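Local coordinates for alpha-Amylase (Thermotoga maritima, PDB 2B5D), which belongs to glycosyl hydrolase family 57, a group of carbohydrate-active enzymes built around a parallel beta/alpha barrel, at residues 2-7 with 378-383; 6-11 with 52-57. All coordinates share one frame; numbering follows the deposited sequence.

Contacts 1 and 2 follow one another on the same edge of strand 3-11. Strand 377-379 pairs with its start, and strand 53-57 takes over from Ile7 onward. Their centres are about 11 Å apart. Both are buried, but contact 1 lies about 21 Å from the centre of the chain, with partly exposed Arg2 and Lys378, and contact 2 about 9 Å. Contact 1 combines a short backbone ladder with lysine side chains and branched aliphatic side chains. Contact 2 has a longer ladder, aromatic packing and a histidine-serine bond. The two are joined by a probable hydrogen bond from Ala382 N to Thr54 OG1, and share one water.

Contact 1: residues 2-7 with 378-383; sequences RGKILI and KLVTAS
The flat groups that meet here are the peptides of Gly3, Ile5 and Lys378. Lys378 N reaches Gly3 O almost along the C=O axis, at 2.9 Å. Ile5 N meets Lys378 O in the same head-on way, at 2.7 Å. The Ile5 carbonyl is approached over its plane: Val380 N is 3.1 Å from Ile5 O and 38° out of that plane. Lys4 and Lys378 share one face of the sheet and lie side by side. The bend of Lys378 at chi3 (40°) sets CE beside Lys4 CG. The two NZ atoms are 3.2 Å apart. Two donors of like charge meet here without a hydrogen bond, and they probably repel; Glu341 is a long, weak ionic partner for Lys4. Val380 crosses the Lys4 chain at about a right angle, with CG1 3.6 Å from Lys4 CG. This is a short parallel pairing at the start of strand 3-11, which strand 343-349 flanks along its other edge. Ile5 and Leu379 point to the opposite face, where helix 360-373 packs on both. Beyond Val380 the chain turns into helix 382-388, with Thr381 at the N-cap position. Across from that turn, Leu6 has CG anti to the backbone N (chi1 160°), and its CD2 rests 3.7 Å from Ala382 CB. A water lies 2.6 Å from Val380 O, to which it probably donates, and also near Ile7 O.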
loop_
_atom_site.group_PDB
_atom_site.type_symbol
_atom_site.label_atom_id
_atom_site.label_comp_id
_atom_site.label_asym_id
_atom_site.label_seq_id
_atom_site.Cartn_x
_atom_site.Cartn_y
_atom_site.Cartn_z
ATOM N N ARG A 2 27.179 -6.834 51.794
ATOM C CA ARG A 2 26.603 -5.904 50.830
ATOM C C ARG A 2 25.870 -6.661 49.745
ATOM O O ARG A 2 26.305 -7.733 49.322
ATOM C CB ARG A 2 27.700 -5.097 50.166
ATOM C CG ARG A 2 29.030 -5.155 50.885
ATOM C CD ARG A 2 30.173 -4.571 50.034
ATOM N NE ARG A 2 30.617 -3.258 50.495
ATOM C CZ ARG A 2 29.829 -2.323 51.016
ATOM N NH1 ARG A 2 28.523 -2.531 51.113
ATOM N NH2 ARG A 2 30.350 -1.168 51.425
ATOM N N GLY A 3 24.752 -6.095 49.303
ATOM C CA GLY A 3 23.991 -6.579 48.152
ATOM C C GLY A 3 24.792 -6.364 46.890
ATOM O O GLY A 3 25.556 -5.409 46.802
ATOM N N LYS A 4 24.629 -7.266 45.920
ATOM C CA LYS A 4 25.383 -7.184 44.664
ATOM C C LYS A 4 24.495 -6.690 43.529
ATOM O O LYS A 4 23.429 -7.260 43.251
ATOM C CB LYS A 4 26.044 -8.532 44.369
ATOM C CG LYS A 4 27.139 -8.834 45.392
ATOM C CD LYS A 4 27.008 -10.189 46.046
ATOM C CE LYS A 4 28.166 -11.127 45.676
ATOM N NZ LYS A 4 29.498 -10.685 46.213
ATOM N N ILE A 5 24.895 -5.588 42.912
ATOM C CA ILE A 5 24.073 -5.071 41.822
ATOM C C ILE A 5 24.658 -5.377 40.479
ATOM O O ILE A 5 25.781 -4.945 40.149
ATOM C CB ILE A 5 23.373 -3.607 42.026
ATOM C CG1 ILE A 5 24.352 -2.449 41.913
ATOM C CG2 ILE A 5 22.462 -3.517 43.332
ATOM C CD1 ILE A 5 24.404 -1.914 40.467
ATOM N N LEU A 6 23.922 -6.187 39.722
ATOM C CA LEU A 6 24.392 -6.554 38.382
ATOM C C LEU A 6 23.569 -5.856 37.282
ATOM O O LEU A 6 22.441 -6.248 36.973
ATOM C CB LEU A 6 24.569 -8.096 38.240
ATOM C CG LEU A 6 24.618 -8.948 36.959
ATOM C CD1 LEU A 6 25.386 -8.395 35.769
ATOM C CD2 LEU A 6 25.028 -10.414 37.280
ATOM N N ILE A 7 24.149 -4.781 36.740
ATOM C CA ILE A 7 23.506 -4.032 35.656
ATOM C C ILE A 7 23.899 -4.680 34.349
ATOM O O ILE A 7 25.070 -4.836 34.030
ATOM C CB ILE A 7 23.879 -2.481 35.624
ATOM C CG1 ILE A 7 23.399 -1.724 36.870
ATOM C CG2 ILE A 7 23.320 -1.805 34.363
ATOM C CD1 ILE A 7 22.011 -2.134 37.374
ATOM N N LYS A 378 27.257 -3.081 46.292
ATOM C CA LYS A 378 28.447 -3.237 45.485
ATOM C C LYS A 378 28.008 -3.466 44.018
ATOM O O LYS A 378 27.035 -4.179 43.755
ATOM C CB LYS A 378 29.197 -4.466 46.004
ATOM C CG LYS A 378 30.617 -4.639 45.424
ATOM C CD LYS A 378 31.386 -5.670 46.210
ATOM C CE LYS A 378 30.481 -6.849 46.585
ATOM N NZ LYS A 378 31.253 -8.133 46.797
ATOM N N LEU A 379 28.695 -2.841 43.073
ATOM C CA LEU A 379 28.531 -3.213 41.671
ATOM C C LEU A 379 29.360 -4.473 41.450
ATOM O O LEU A 379 30.477 -4.532 41.918
ATOM C CB LEU A 379 29.036 -2.132 40.734
ATOM C CG LEU A 379 28.400 -0.734 40.782
ATOM C CD1 LEU A 379 29.127 0.210 39.791
ATOM C CD2 LEU A 379 26.917 -0.764 40.501
ATOM N N VAL A 380 28.788 -5.462 40.753
ATOM C CA VAL A 380 29.497 -6.676 40.306
ATOM C C VAL A 380 29.278 -6.894 38.807
ATOM O O VAL A 380 28.294 -6.412 38.246
ATOM C CB VAL A 380 29.013 -7.955 41.090
ATOM C CG1 VAL A 380 29.233 -7.791 42.597
ATOM C CG2 VAL A 380 27.525 -8.296 40.807
ATOM N N THR A 381 30.203 -7.580 38.141
ATOM C CA THR A 381 29.924 -8.072 36.782
ATOM C C THR A 381 29.493 -9.513 36.976
ATOM O O THR A 381 29.677 -10.070 38.047
ATOM C CB THR A 381 31.150 -8.043 35.869
ATOM O OG1 THR A 381 32.034 -9.091 36.276
ATOM C CG2 THR A 381 31.840 -6.701 35.919
ATOM N N ALA A 382 28.960 -10.137 35.943
ATOM C CA ALA A 382 28.444 -11.482 36.078
ATOM C C ALA A 382 29.573 -12.532 36.220
ATOM O O ALA A 382 29.400 -13.565 36.861
ATOM C CB ALA A 382 27.564 -11.794 34.921
ATOM N N SER A 383 30.721 -12.272 35.607
ATOM C CA SER A 383 31.822 -13.209 35.708
ATOM C C SER A 383 32.472 -13.110 37.111
ATOM O O SER A 383 32.899 -14.123 37.644
ATOM C CB SER A 383 32.838 -12.931 34.628
ATOM O OG SER A 383 33.135 -11.552 34.683
HETATM O O HOH W 1 27.370 -6.097 35.795
#

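Contact 2: residues 6-11 with 52-57; sequences LIFLHA and RLTMSI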
loop_
_atom_site.group_PDB
_atom_site.type_symbol
_atom_site.label_atom_id
_atom_site.label_comp_id
_atom_site.label_asym_id
_atom_site.label_seq_id
_atom_site.Cartn_x
_atom_site.Cartn_y
_atom_site.Cartn_z
ATOM N N LEU A 6 23.922 -6.187 39.722
ATOM C CA LEU A 6 24.392 -6.554 38.382
ATOM C C LEU A 6 23.569 -5.856 37.282
ATOM O O LEU A 6 22.441 -6.248 36.973
ATOM C CB LEU A 6 24.569 -8.096 38.240
ATOM C CG LEU A 6 24.618 -8.948 36.959
ATOM C CD1 LEU A 6 25.386 -8.395 35.769
ATOM C CD2 LEU A 6 25.028 -10.414 37.280
ATOM N N ILE A 7 24.149 -4.781 36.740
ATOM C CA ILE A 7 23.506 -4.032 35.656
ATOM C C ILE A 7 23.899 -4.680 34.349
ATOM O O ILE A 7 25.070 -4.836 34.030
ATOM C CB ILE A 7 23.879 -2.481 35.624
ATOM C CG1 ILE A 7 23.399 -1.724 36.870
ATOM C CG2 ILE A 7 23.320 -1.805 34.363
ATOM C CD1 ILE A 7 22.011 -2.134 37.374
ATOM N N PHE A 8 22.904 -5.026 33.564
ATOM C CA PHE A 8 23.202 -5.609 32.263
ATOM C C PHE A 8 22.599 -4.758 31.126
ATOM O O PHE A 8 21.393 -4.489 31.109
ATOM C CB PHE A 8 22.721 -7.087 32.202
ATOM C CG PHE A 8 23.014 -7.736 30.882
ATOM C CD1 PHE A 8 24.183 -8.503 30.696
ATOM C CD2 PHE A 8 22.165 -7.534 29.802
ATOM C CE1 PHE A 8 24.497 -9.080 29.444
ATOM C CE2 PHE A 8 22.473 -8.087 28.539
ATOM C CZ PHE A 8 23.620 -8.877 28.361
ATOM N N LEU A 9 23.447 -4.352 30.190
ATOM C CA LEU A 9 23.037 -3.696 28.953
ATOM C C LEU A 9 23.145 -4.602 27.748
ATOM O O LEU A 9 24.252 -5.104 27.408
ATOM C CB LEU A 9 23.947 -2.490 28.674
ATOM C CG LEU A 9 23.962 -1.351 29.696
ATOM C CD1 LEU A 9 24.820 -0.180 29.187
ATOM C CD2 LEU A 9 22.561 -0.911 30.080
ATOM N N HIS A 10 22.011 -4.763 27.072
ATOM C CA HIS A 10 21.946 -5.465 25.797
ATOM C C HIS A 10 22.106 -4.497 24.586
ATOM O O HIS A 10 21.199 -3.667 24.288
ATOM C CB HIS A 10 20.613 -6.218 25.689
ATOM C CG HIS A 10 20.456 -6.980 24.420
ATOM N ND1 HIS A 10 21.457 -7.782 23.904
ATOM C CD2 HIS A 10 19.398 -7.114 23.583
ATOM C CE1 HIS A 10 21.029 -8.347 22.790
ATOM N NE2 HIS A 10 19.773 -7.980 22.588
ATOM N N ALA A 11 23.259 -4.604 23.926
ATOM C CA ALA A 11 23.641 -3.791 22.754
ATOM C C ALA A 11 23.564 -4.619 21.474
ATOM O O ALA A 11 24.431 -5.469 21.163
ATOM C CB ALA A 11 25.052 -3.177 22.922
ATOM N N ARG A 52 31.418 -1.355 37.614
ATOM C CA ARG A 52 31.297 -2.747 37.156
ATOM C C ARG A 52 30.034 -2.871 36.300
ATOM O O ARG A 52 28.942 -2.505 36.733
ATOM C CB ARG A 52 31.203 -3.742 38.319
ATOM C CG ARG A 52 32.437 -3.920 39.173
ATOM C CD ARG A 52 33.641 -4.340 38.370
ATOM N NE ARG A 52 34.730 -4.640 39.274
ATOM C CZ ARG A 52 35.648 -3.765 39.666
ATOM N NH1 ARG A 52 36.579 -4.149 40.519
ATOM N NH2 ARG A 52 35.645 -2.516 39.213
ATOM N N LEU A 53 30.192 -3.423 35.099
ATOM C CA LEU A 53 29.079 -3.524 34.153
ATOM C C LEU A 53 29.278 -4.702 33.223
ATOM O O LEU A 53 30.395 -4.972 32.757
ATOM C CB LEU A 53 28.933 -2.210 33.355
ATOM C CG LEU A 53 27.955 -2.136 32.180
ATOM C CD1 LEU A 53 26.541 -2.016 32.676
ATOM C CD2 LEU A 53 28.310 -1.018 31.149
ATOM N N THR A 54 28.184 -5.412 32.994
ATOM C CA THR A 54 28.105 -6.471 32.018
ATOM C C THR A 54 27.255 -6.057 30.819
ATOM O O THR A 54 26.216 -5.439 30.965
ATOM C CB THR A 54 27.518 -7.750 32.658
ATOM O OG1 THR A 54 28.088 -7.923 33.971
ATOM C CG2 THR A 54 27.803 -8.977 31.807
ATOM N N MET A 55 27.700 -6.402 29.621
ATOM C CA MET A 55 26.936 -6.076 28.425
ATOM C C MET A 55 27.149 -7.130 27.342
ATOM O O MET A 55 28.122 -7.830 27.342
ATOM C CB MET A 55 27.293 -4.664 27.895
ATOM C CG MET A 55 28.696 -4.540 27.388
ATOM S SD MET A 55 29.167 -2.884 26.846
ATOM C CE MET A 55 28.141 -2.616 25.380
ATOM N N SER A 56 26.175 -7.242 26.459
ATOM C CA SER A 56 26.292 -7.969 25.210
ATOM C C SER A 56 26.705 -6.972 24.155
ATOM O O SER A 56 26.317 -5.787 24.210
ATOM C CB SER A 56 24.925 -8.546 24.823
ATOM O OG SER A 56 24.025 -7.494 24.502
ATOM N N ILE A 57 27.532 -7.434 23.219
ATOM C CA ILE A 57 27.689 -6.787 21.932
ATOM C C ILE A 57 27.474 -7.911 20.949
ATOM O O ILE A 57 28.326 -8.815 20.833
ATOM C CB ILE A 57 29.055 -6.122 21.768
ATOM C CG1 ILE A 57 29.306 -5.198 22.971
ATOM C CG2 ILE A 57 29.094 -5.331 20.437
ATOM C CD1 ILE A 57 30.605 -4.431 22.920
HETATM O O HOH W 1 27.370 -6.097 35.795
HETATM O O HOH W 2 26.694 -3.460 37.688
#
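Strands 6-11 and 53-57 run parallel at 17°, in a ladder that includes Leu9 N to Thr54 O (3.1 Å) and Ser56 N to Leu9 O (3.0 Å). Ser56 OG sits at the edge of the His10 ring, near its plane, and is hydrogen-bonded to ND1 at 2.7 Å. Either atom could be the donor. Ser56 chi1 (67°) puts OG between the backbone N and the carbonyl carbon. Ala11 N also donates to Ser56 OG at 3.0 Å, a bent bond it shares with Ser56 O. This buried hydroxyl thus has two partners. His10 NE2 is hydrogen-bonded to His146, and Trp182 stacks on the His10 ring.

Phe8 lies on the same face of the sheet as His10. Met55 CA is over one face of its ring, and Thr54 CG2 touches Phe8 CD1 at 3.8 Å. Thr54 OG1 is hydrogen-bonded to Ala382 N. On the face of the sheet that carries Leu9 and Met55, Leu9 CG lies 4.0 Å from Leu53 CD1, which also touches Ile7 CG2 (3.6 Å). Met55 CE reaches Ala11 CB. Helix 27-47 packs against Leu9, Ala11 and Leu53. It links the two neighbouring parallel strands, making a beta-alpha-beta crossover, the repeating element of a beta/alpha barrel.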